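Local coordinates for endopolygalacturonase (Chondrostereum purpureum, PDB 1KCC), which probably hydrolyses internal alpha-1,4 linkages between galacturonate units of pectic polygalacturonate, at residues A[115-120]-A[150-155]. Sequence-based numbering, arbitrary orientation.
Sequences LNSPAQ and HNTDGF. With GTR (beta-D-galactopyranuronic acid), chain B.
Gln120 and Asn151 meet on two adjacent turns of the right-handed parallel beta-helix of a family 28 glycoside hydrolase, beside the galacturonate site. The loop between strands 108-115 and 122-127 packs here against the one leading into strand 155-158. Gln120 does most of the touching. With CG anti to its carbonyl carbon (chi1 -66°) and the chain bent at chi2, it lies across the peptide oxygen of Asn151, so that Gln120 CG sits 3.3 Å from Asn151 O. The two side chains lie side by side, pointing the same way, with their amide planes only 15° apart and Gln120 NE2 nearest Asn151 CB. Although Gln120 N comes within 3.0 Å of Asn151 O, the angle is too poor for a hydrogen bond.

Further back, Thr152 CA offers its hydrogen to Ala119 O at 3.4 Å, a nearly straight CA-H...O contact, while the Thr152 methyl CG2 packs against Ala119 O and CA. Thr152 is the centre of an inverse gamma turn, closed by a weak bond from Asp153 N to Asn151 O, and its hydroxyl is paired with Gln172. A water lies 2.7 Å from both Pro118 O and His150 O, and may not donate to both at once.

The outer ends of His150 and Asn151 reach the sugar. His150 NE2 and O2 of the galacturonate share a 2.7 Å hydrogen bond in the plane of the imidazole, and Asn151 ND2 donates to O3 at 3.0 Å; Thr90 N holds Asn151 OD1, which fixes the amide's rotation. Asp153 OD2 lies close to Asp156 OD1, and Asp153 OD1 to OD2 of Asp173, which also hydrogen-bonds the galacturonate. The Asp153 carboxylate flanks Gln120 CG, and a second water donates to Asp153 OD2 at 2.9 Å while accepting from Gln120 NE2.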
loop_
_atom_site.group_PDB
_atom_site.type_symbol
_atom_site.label_atom_id
_atom_site.label_comp_id
_atom_site.label_asym_id
_atom_site.label_seq_id
_atom_site.Cartn_x
_atom_site.Cartn_y
_atom_site.Cartn_z
ATOM N N LEU A 115 -2.080 3.425 -14.197
ATOM C CA LEU A 115 -0.843 3.656 -14.952
ATOM C C LEU A 115 -0.332 5.050 -14.614
ATOM O O LEU A 115 -1.031 6.044 -14.793
ATOM C CB LEU A 115 -1.152 3.545 -16.448
ATOM C CG LEU A 115 0.002 3.887 -17.380
ATOM C CD1 LEU A 115 1.184 2.886 -17.277
ATOM C CD2 LEU A 115 -0.520 3.913 -18.847
ATOM N N ASN A 116 0.928 5.097 -14.164
ATOM C CA ASN A 116 1.612 6.399 -13.966
ATOM C C ASN A 116 0.827 7.374 -13.122
ATOM O O ASN A 116 0.463 8.508 -13.528
ATOM C CB ASN A 116 2.005 6.987 -15.341
ATOM C CG ASN A 116 2.913 6.036 -16.065
ATOM O OD1 ASN A 116 3.687 5.281 -15.432
ATOM N ND2 ASN A 116 2.857 6.051 -17.395
ATOM N N SER A 117 0.551 6.967 -11.856
ATOM C CA SER A 117 0.009 7.926 -10.915
ATOM C C SER A 117 0.992 9.074 -10.679
ATOM O O SER A 117 2.200 8.884 -10.640
ATOM C CB SER A 117 -0.323 7.225 -9.600
ATOM O OG SER A 117 0.821 6.613 -8.989
ATOM N N PRO A 118 0.507 10.298 -10.454
ATOM C CA PRO A 118 1.419 11.408 -10.117
ATOM C C PRO A 118 2.236 11.121 -8.859
ATOM O O PRO A 118 3.433 11.448 -8.846
ATOM C CB PRO A 118 0.470 12.595 -9.928
ATOM C CG PRO A 118 -0.675 12.268 -10.901
ATOM C CD PRO A 118 -0.905 10.790 -10.690
ATOM N N ALA A 119 1.606 10.538 -7.849
ATOM C CA ALA A 119 2.309 10.128 -6.608
ATOM C C ALA A 119 1.521 8.944 -6.064
ATOM O O ALA A 119 1.420 7.913 -6.777
ATOM C CB ALA A 119 2.497 11.285 -5.661
ATOM N N GLN A 120 0.982 9.030 -4.868
ATOM C CA GLN A 120 0.373 7.823 -4.278
ATOM C C GLN A 120 -0.804 7.375 -5.168
ATOM O O GLN A 120 -1.644 8.202 -5.592
ATOM C CB GLN A 120 -0.129 8.106 -2.865
ATOM C CG GLN A 120 1.003 8.411 -1.866
ATOM C CD GLN A 120 1.427 9.869 -1.827
ATOM O OE1 GLN A 120 1.163 10.670 -2.716
ATOM N NE2 GLN A 120 2.234 10.250 -0.793
ATOM N N HIS A 150 8.315 9.311 -7.350
ATOM C CA HIS A 150 8.612 9.288 -5.916
ATOM C C HIS A 150 7.289 9.325 -5.165
ATOM O O HIS A 150 6.296 9.919 -5.634
ATOM C CB HIS A 150 9.529 10.436 -5.567
ATOM C CG HIS A 150 10.211 10.203 -4.235
ATOM N ND1 HIS A 150 11.235 9.306 -4.076
ATOM C CD2 HIS A 150 9.984 10.773 -3.025
ATOM C CE1 HIS A 150 11.640 9.289 -2.809
ATOM N NE2 HIS A 150 10.893 10.194 -2.142
ATOM N N ASN A 151 7.244 8.715 -3.990
ATOM C CA ASN A 151 6.005 8.655 -3.199
ATOM C C ASN A 151 4.855 8.018 -4.012
ATOM O O ASN A 151 3.685 8.318 -3.777
ATOM C CB ASN A 151 5.558 10.018 -2.658
ATOM C CG ASN A 151 6.587 10.593 -1.703
ATOM O OD1 ASN A 151 7.137 11.675 -1.966
ATOM N ND2 ASN A 151 6.868 9.913 -0.593
ATOM N N THR A 152 5.229 7.067 -4.873
ATOM C CA THR A 152 4.241 6.378 -5.742
ATOM C C THR A 152 3.694 5.105 -5.091
ATOM O O THR A 152 3.642 4.048 -5.710
ATOM C CB THR A 152 4.882 6.111 -7.104
ATOM O OG1 THR A 152 6.215 5.607 -6.847
ATOM C CG2 THR A 152 4.944 7.382 -7.957
ATOM N N ASP A 153 3.211 5.268 -3.843
ATOM C CA ASP A 153 2.702 4.106 -3.113
ATOM C C ASP A 153 1.643 3.369 -3.942
ATOM O O ASP A 153 0.792 3.974 -4.567
ATOM C CB ASP A 153 1.982 4.562 -1.835
ATOM C CG ASP A 153 2.783 5.367 -0.848
ATOM O OD1 ASP A 153 3.781 5.994 -1.248
ATOM O OD2 ASP A 153 2.395 5.396 0.345
ATOM N N GLY A 154 1.664 2.027 -3.874
ATOM C CA GLY A 154 0.643 1.279 -4.579
ATOM C C GLY A 154 -0.727 1.423 -3.936
ATOM O O GLY A 154 -1.683 1.917 -4.544
ATOM N N PHE A 155 -0.801 0.987 -2.664
ATOM C CA PHE A 155 -2.019 0.996 -1.887
ATOM C C PHE A 155 -1.737 1.616 -0.516
ATOM O O PHE A 155 -0.855 1.128 0.178
ATOM C CB PHE A 155 -2.558 -0.420 -1.633
ATOM C CG PHE A 155 -2.776 -1.200 -2.899
ATOM C CD1 PHE A 155 -4.024 -1.124 -3.561
ATOM C CD2 PHE A 155 -1.801 -2.011 -3.443
ATOM C CE1 PHE A 155 -4.208 -1.860 -4.736
ATOM C CE2 PHE A 155 -1.989 -2.711 -4.605
ATOM C CZ PHE A 155 -3.203 -2.643 -5.282
HETATM C C1 GTR B . 11.476 8.126 1.230
HETATM C C2 GTR B . 10.379 9.147 0.977
HETATM C C3 GTR B . 9.601 9.345 2.177
HETATM C C4 GTR B . 8.973 8.016 2.696
HETATM C C5 GTR B . 10.153 7.035 2.838
HETATM C C6 GTR B . 9.654 5.659 3.230
HETATM O O1 GTR B . 12.232 7.899 0.079
HETATM O O2 GTR B . 10.988 10.380 0.543
HETATM O O3 GTR B . 8.495 10.302 1.893
HETATM O O4 GTR B . 7.982 7.547 1.769
HETATM O O5 GTR B . 10.883 6.887 1.600
HETATM O O6A GTR B . 9.706 4.677 2.458
HETATM O O6B GTR B . 9.212 5.585 4.382
HETATM O O HOH W 1 5.793 11.809 -7.530
HETATM O O HOH W 2 2.112 8.026 1.438
#